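Local coordinates for Serine/threonine-protein kinase-like protein ACR4 (Arabidopsis thaliana, PDB 7A0J) that is the extracellular beta-propeller part of a membrane receptor kinase that responds to the CLE40 peptide and controls formative cell divisions in root meristems, at residues 237-251 and 270-282. Sequence-based numbering, arbitrary orientation.
Sequences VGGKFYACGIKRYDH and IGFYDLAAGNYFT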
loop_
_atom_site.group_PDB
_atom_site.type_symbol
_atom_site.label_atom_id
_atom_site.label_comp_id
_atom_site.label_asym_id
_atom_site.label_seq_id
_atom_site.Cartn_x
_atom_site.Cartn_y
_atom_site.Cartn_z
ATOM N N VAL A 237 -3.608 -5.630 5.643
ATOM C CA VAL A 237 -3.450 -4.163 5.415
ATOM C C VAL A 237 -3.169 -3.499 6.766
ATOM O O VAL A 237 -3.569 -4.071 7.797
ATOM C CB VAL A 237 -4.687 -3.556 4.723
ATOM C CG1 VAL A 237 -4.870 -4.108 3.317
ATOM C CG2 VAL A 237 -5.959 -3.744 5.539
ATOM N N GLY A 238 -2.499 -2.345 6.748
ATOM C CA GLY A 238 -2.135 -1.575 7.951
ATOM C C GLY A 238 -2.754 -0.190 7.939
ATOM O O GLY A 238 -2.506 0.561 6.975
ATOM N N GLY A 239 -3.551 0.125 8.964
ATOM C CA GLY A 239 -3.980 1.497 9.293
ATOM C C GLY A 239 -2.943 2.184 10.162
ATOM O O GLY A 239 -1.839 1.622 10.316
ATOM N N LYS A 240 -3.279 3.343 10.732
ATOM C CA LYS A 240 -2.322 4.160 11.524
ATOM C C LYS A 240 -2.005 3.453 12.849
ATOM O O LYS A 240 -0.811 3.404 13.199
ATOM C CB LYS A 240 -2.850 5.580 11.750
ATOM C CG LYS A 240 -1.923 6.462 12.573
ATOM C CD LYS A 240 -2.000 7.936 12.239
ATOM C CE LYS A 240 -1.266 8.291 10.962
ATOM N NZ LYS A 240 -0.442 9.510 11.128
ATOM N N PHE A 241 -3.016 2.920 13.547
ATOM C CA PHE A 241 -2.864 2.251 14.869
ATOM C C PHE A 241 -3.575 0.890 14.894
ATOM O O PHE A 241 -3.891 0.409 15.998
ATOM C CB PHE A 241 -3.404 3.154 15.982
ATOM C CG PHE A 241 -2.724 4.494 16.097
ATOM C CD1 PHE A 241 -1.370 4.580 16.385
ATOM C CD2 PHE A 241 -3.441 5.672 15.935
ATOM C CE1 PHE A 241 -0.746 5.814 16.498
ATOM C CE2 PHE A 241 -2.815 6.904 16.051
ATOM C CZ PHE A 241 -1.469 6.973 16.330
ATOM N N TYR A 242 -3.799 0.275 13.730
ATOM C CA TYR A 242 -4.525 -1.016 13.592
ATOM C C TYR A 242 -4.079 -1.732 12.313
ATOM O O TYR A 242 -3.434 -1.105 11.452
ATOM C CB TYR A 242 -6.039 -0.784 13.575
ATOM C CG TYR A 242 -6.561 -0.221 12.278
ATOM C CD1 TYR A 242 -6.718 1.145 12.103
ATOM C CD2 TYR A 242 -6.870 -1.049 11.211
ATOM C CE1 TYR A 242 -7.182 1.672 10.907
ATOM C CE2 TYR A 242 -7.328 -0.539 10.008
ATOM C CZ TYR A 242 -7.485 0.826 9.855
ATOM O OH TYR A 242 -7.939 1.332 8.673
ATOM N N ALA A 243 -4.438 -3.012 12.196
ATOM C CA ALA A 243 -4.303 -3.830 10.969
ATOM C C ALA A 243 -5.613 -4.586 10.733
ATOM O O ALA A 243 -6.370 -4.778 11.704
ATOM C CB ALA A 243 -3.132 -4.775 11.097
ATOM N N CYS A 244 -5.876 -4.967 9.481
ATOM C CA CYS A 244 -7.010 -5.835 9.070
ATOM C C CYS A 244 -6.492 -6.895 8.098
ATOM O O CYS A 244 -5.470 -6.640 7.433
ATOM C CB CYS A 244 -8.134 -5.040 8.414
ATOM S SG CYS A 244 -8.851 -3.761 9.477
ATOM N N GLY A 245 -7.173 -8.039 8.032
ATOM C CA GLY A 245 -6.820 -9.151 7.133
ATOM C C GLY A 245 -8.048 -9.901 6.661
ATOM O O GLY A 245 -9.119 -9.745 7.281
ATOM N N ILE A 246 -7.894 -10.670 5.583
ATOM C CA ILE A 246 -8.921 -11.611 5.050
ATOM C C ILE A 246 -8.495 -13.030 5.444
ATOM O O ILE A 246 -7.382 -13.429 5.059
ATOM C CB ILE A 246 -9.071 -11.438 3.524
ATOM C CG1 ILE A 246 -9.538 -10.022 3.169
ATOM C CG2 ILE A 246 -9.990 -12.501 2.939
ATOM C CD1 ILE A 246 -9.548 -9.722 1.685
ATOM N N LYS A 247 -9.337 -13.741 6.203
ATOM C CA LYS A 247 -9.118 -15.159 6.601
ATOM C C LYS A 247 -9.256 -16.041 5.356
ATOM O O LYS A 247 -10.191 -15.808 4.576
ATOM C CB LYS A 247 -10.123 -15.586 7.675
ATOM C CG LYS A 247 -10.012 -14.855 9.005
ATOM C CD LYS A 247 -11.015 -15.341 10.030
ATOM C CE LYS A 247 -10.930 -14.605 11.349
ATOM N NZ LYS A 247 -11.849 -15.190 12.356
ATOM N N ARG A 248 -8.362 -17.017 5.184
ATOM C CA ARG A 248 -8.270 -17.853 3.957
ATOM C C ARG A 248 -9.513 -18.736 3.808
ATOM O O ARG A 248 -9.945 -18.944 2.655
ATOM C CB ARG A 248 -7.009 -18.721 3.980
ATOM C CG ARG A 248 -6.776 -19.497 2.691
ATOM C CD ARG A 248 -5.359 -20.023 2.596
ATOM N NE ARG A 248 -5.110 -21.078 3.569
ATOM C CZ ARG A 248 -3.907 -21.485 3.962
ATOM N NH1 ARG A 248 -2.814 -20.919 3.476
ATOM N NH2 ARG A 248 -3.800 -22.455 4.854
ATOM N N TYR A 249 -10.064 -19.234 4.919
ATOM C CA TYR A 249 -11.135 -20.265 4.920
ATOM C C TYR A 249 -12.459 -19.661 4.434
ATOM O O TYR A 249 -13.063 -20.250 3.514
ATOM C CB TYR A 249 -11.286 -20.912 6.300
ATOM C CG TYR A 249 -11.868 -22.301 6.245
ATOM C CD1 TYR A 249 -11.080 -23.385 5.896
ATOM C CD2 TYR A 249 -13.210 -22.533 6.508
ATOM C CE1 TYR A 249 -11.602 -24.667 5.827
ATOM C CE2 TYR A 249 -13.747 -23.808 6.443
ATOM C CZ TYR A 249 -12.940 -24.879 6.102
ATOM O OH TYR A 249 -13.451 -26.143 6.032
ATOM N N ASP A 250 -12.898 -18.542 5.025
ATOM C CA ASP A 250 -14.252 -17.962 4.801
ATOM C C ASP A 250 -14.170 -16.564 4.164
ATOM O O ASP A 250 -15.238 -15.950 3.981
ATOM C CB ASP A 250 -15.065 -17.948 6.101
ATOM C CG ASP A 250 -14.472 -17.109 7.223
ATOM O OD1 ASP A 250 -13.356 -16.582 7.042
ATOM O OD2 ASP A 250 -15.133 -16.992 8.272
ATOM N N HIS A 251 -12.968 -16.076 3.832
ATOM C CA HIS A 251 -12.722 -14.752 3.192
ATOM C C HIS A 251 -13.324 -13.612 4.029
ATOM O O HIS A 251 -13.545 -12.519 3.461
ATOM C CB HIS A 251 -13.253 -14.743 1.748
ATOM C CG HIS A 251 -12.273 -15.243 0.740
ATOM N ND1 HIS A 251 -11.668 -14.405 -0.179
ATOM C CD2 HIS A 251 -11.787 -16.480 0.501
ATOM C CE1 HIS A 251 -10.857 -15.107 -0.943
ATOM N NE2 HIS A 251 -10.911 -16.384 -0.546
ATOM N N ILE A 270 -19.627 -10.804 5.513
ATOM C CA ILE A 270 -19.186 -10.478 4.122
ATOM C C ILE A 270 -17.933 -11.291 3.782
ATOM O O ILE A 270 -17.111 -11.518 4.691
ATOM C CB ILE A 270 -18.924 -8.967 3.962
ATOM C CG1 ILE A 270 -20.097 -8.121 4.469
ATOM C CG2 ILE A 270 -18.571 -8.634 2.519
ATOM C CD1 ILE A 270 -19.791 -6.646 4.554
ATOM N N GLY A 271 -17.795 -11.690 2.514
ATOM C CA GLY A 271 -16.570 -12.290 1.952
ATOM C C GLY A 271 -15.932 -11.378 0.917
ATOM O O GLY A 271 -16.413 -11.363 -0.233
ATOM N N PHE A 272 -14.895 -10.637 1.316
ATOM C CA PHE A 272 -14.090 -9.744 0.441
ATOM C C PHE A 272 -13.006 -10.569 -0.259
ATOM O O PHE A 272 -12.576 -11.593 0.311
ATOM C CB PHE A 272 -13.441 -8.623 1.256
ATOM C CG PHE A 272 -14.400 -7.732 2.004
ATOM C CD1 PHE A 272 -15.200 -6.823 1.329
ATOM C CD2 PHE A 272 -14.489 -7.789 3.387
ATOM C CE1 PHE A 272 -16.072 -5.995 2.019
ATOM C CE2 PHE A 272 -15.363 -6.961 4.075
ATOM C CZ PHE A 272 -16.151 -6.066 3.390
ATOM N N TYR A 273 -12.577 -10.134 -1.450
ATOM C CA TYR A 273 -11.437 -10.726 -2.198
ATOM C C TYR A 273 -10.184 -9.857 -2.017
ATOM O O TYR A 273 -9.094 -10.332 -2.388
ATOM C CB TYR A 273 -11.805 -10.963 -3.668
ATOM C CG TYR A 273 -11.772 -9.760 -4.576
ATOM C CD1 TYR A 273 -10.576 -9.270 -5.080
ATOM C CD2 TYR A 273 -12.944 -9.139 -4.981
ATOM C CE1 TYR A 273 -10.541 -8.175 -5.928
ATOM C CE2 TYR A 273 -12.927 -8.045 -5.833
ATOM C CZ TYR A 273 -11.721 -7.560 -6.309
ATOM O OH TYR A 273 -11.695 -6.482 -7.148
ATOM N N ASP A 274 -10.320 -8.645 -1.461
ATOM C CA ASP A 274 -9.173 -7.737 -1.181
ATOM C C ASP A 274 -9.593 -6.626 -0.209
ATOM O O ASP A 274 -10.802 -6.332 -0.126
ATOM C CB ASP A 274 -8.611 -7.150 -2.479
ATOM C CG ASP A 274 -7.137 -6.784 -2.408
ATOM O OD1 ASP A 274 -6.559 -6.867 -1.305
ATOM O OD2 ASP A 274 -6.578 -6.426 -3.464
ATOM N N LEU A 275 -8.618 -6.048 0.503
ATOM C CA LEU A 275 -8.797 -4.911 1.448
ATOM C C LEU A 275 -7.823 -3.785 1.089
ATOM O O LEU A 275 -6.781 -4.072 0.468
ATOM C CB LEU A 275 -8.537 -5.376 2.885
ATOM C CG LEU A 275 -9.536 -6.367 3.479
ATOM C CD1 LEU A 275 -9.161 -6.701 4.915
ATOM C CD2 LEU A 275 -10.960 -5.833 3.411
ATOM N N ALA A 276 -8.169 -2.555 1.476
ATOM C CA ALA A 276 -7.288 -1.363 1.486
ATOM C C ALA A 276 -7.503 -0.615 2.805
ATOM O O ALA A 276 -8.639 -0.633 3.314
ATOM C CB ALA A 276 -7.579 -0.484 0.294
ATOM N N ALA A 277 -6.445 -0.007 3.346
ATOM C CA ALA A 277 -6.463 0.714 4.639
ATOM C C ALA A 277 -5.966 2.148 4.439
ATOM O O ALA A 277 -4.938 2.333 3.757
ATOM C CB ALA A 277 -5.627 -0.025 5.655
ATOM N N GLY A 278 -6.709 3.116 4.987
ATOM C CA GLY A 278 -6.258 4.502 5.219
ATOM C C GLY A 278 -5.792 4.658 6.653
ATOM O O GLY A 278 -5.483 3.626 7.279
ATOM N N ASN A 279 -5.770 5.888 7.175
ATOM C CA ASN A 279 -5.285 6.187 8.549
ATOM C C ASN A 279 -6.237 5.567 9.582
ATOM O O ASN A 279 -5.737 4.853 10.473
ATOM C CB ASN A 279 -5.057 7.686 8.785
ATOM C CG ASN A 279 -6.220 8.573 8.386
ATOM O OD1 ASN A 279 -7.273 8.092 7.974
ATOM N ND2 ASN A 279 -6.031 9.878 8.498
ATOM N N TYR A 280 -7.548 5.813 9.464
ATOM C CA TYR A 280 -8.563 5.479 10.501
ATOM C C TYR A 280 -9.800 4.810 9.885
ATOM O O TYR A 280 -10.887 4.900 10.491
ATOM C CB TYR A 280 -8.960 6.740 11.274
ATOM C CG TYR A 280 -7.807 7.454 11.932
ATOM C CD1 TYR A 280 -7.122 6.877 12.989
ATOM C CD2 TYR A 280 -7.396 8.703 11.498
ATOM C CE1 TYR A 280 -6.058 7.523 13.599
ATOM C CE2 TYR A 280 -6.333 9.363 12.097
ATOM C CZ TYR A 280 -5.662 8.771 13.152
ATOM O OH TYR A 280 -4.618 9.415 13.749
ATOM N N PHE A 281 -9.650 4.132 8.743
ATOM C CA PHE A 281 -10.754 3.393 8.077
ATOM C C PHE A 281 -10.191 2.403 7.051
ATOM O O PHE A 281 -9.116 2.660 6.470
ATOM C CB PHE A 281 -11.735 4.367 7.421
ATOM C CG PHE A 281 -11.121 5.243 6.362
ATOM C CD1 PHE A 281 -10.436 6.396 6.708
ATOM C CD2 PHE A 281 -11.220 4.906 5.021
ATOM C CE1 PHE A 281 -9.863 7.198 5.734
ATOM C CE2 PHE A 281 -10.648 5.711 4.048
ATOM C CZ PHE A 281 -9.967 6.851 4.407
ATOM N N THR A 282 -10.921 1.305 6.848
ATOM C CA THR A 282 -10.597 0.201 5.909
ATOM C C THR A 282 -11.753 0.048 4.918
ATOM O O THR A 282 -12.913 0.239 5.331
ATOM C CB THR A 282 -10.329 -1.100 6.678
ATOM O OG1 THR A 282 -9.200 -0.865 7.517
ATOM C CG2 THR A 282 -10.064 -2.294 5.787
HETATM O O HOH W 1 -2.514 0.592 3.863
HETATM O O HOH W 2 -5.509 4.018 13.241
#
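Val237 and Ile246 pack on Leu275 in the apolar part of this contact between repeats 6 and 7. Leu275 CG packs 3.7 Å from Ile246 CG1, and Leu275 CD1 lies 4.0 Å from Cys244 CB. Val237 CG2 meets Ala277 CB at 3.7 Å.

One direct hydrogen bond joins the turns 239-241 and 278-280: Lys240 N donates to Asn279 O (2.9 Å, 162° at the hydrogen). A water bridges Phe241 N to the same carbonyl. Between the loops at the other end, His251 ND1 donates to Phe272 O at 3.0 Å, with the oxygen in the imidazole plane.

Tyr242 has CG between its backbone N and carbonyl carbon (chi1 75°), and one ring face lies over Gly239 CA. Its OH reaches Thr282 and shares a 2.8 Å hydrogen bond with Thr282 OG1. A phenylalanine here would probably leave Thr282 OG1 without this hydroxyl mate. Within the turns, Tyr280 OH lies 3.4 Å from Lys240 CD, and the Phe241 and Tyr280 side chains lie side by side, Phe241 CD2 at the edge of the Tyr280 ring.

This is face-to-face packing of adjacent propeller blades. The Cys244–Cys255 disulfide ties strand 242-247 to strand 253-257. Trp296 of strand 294-297 touches Leu275 and Thr282, while strand 7-10 packs against Ala276 and Phe281.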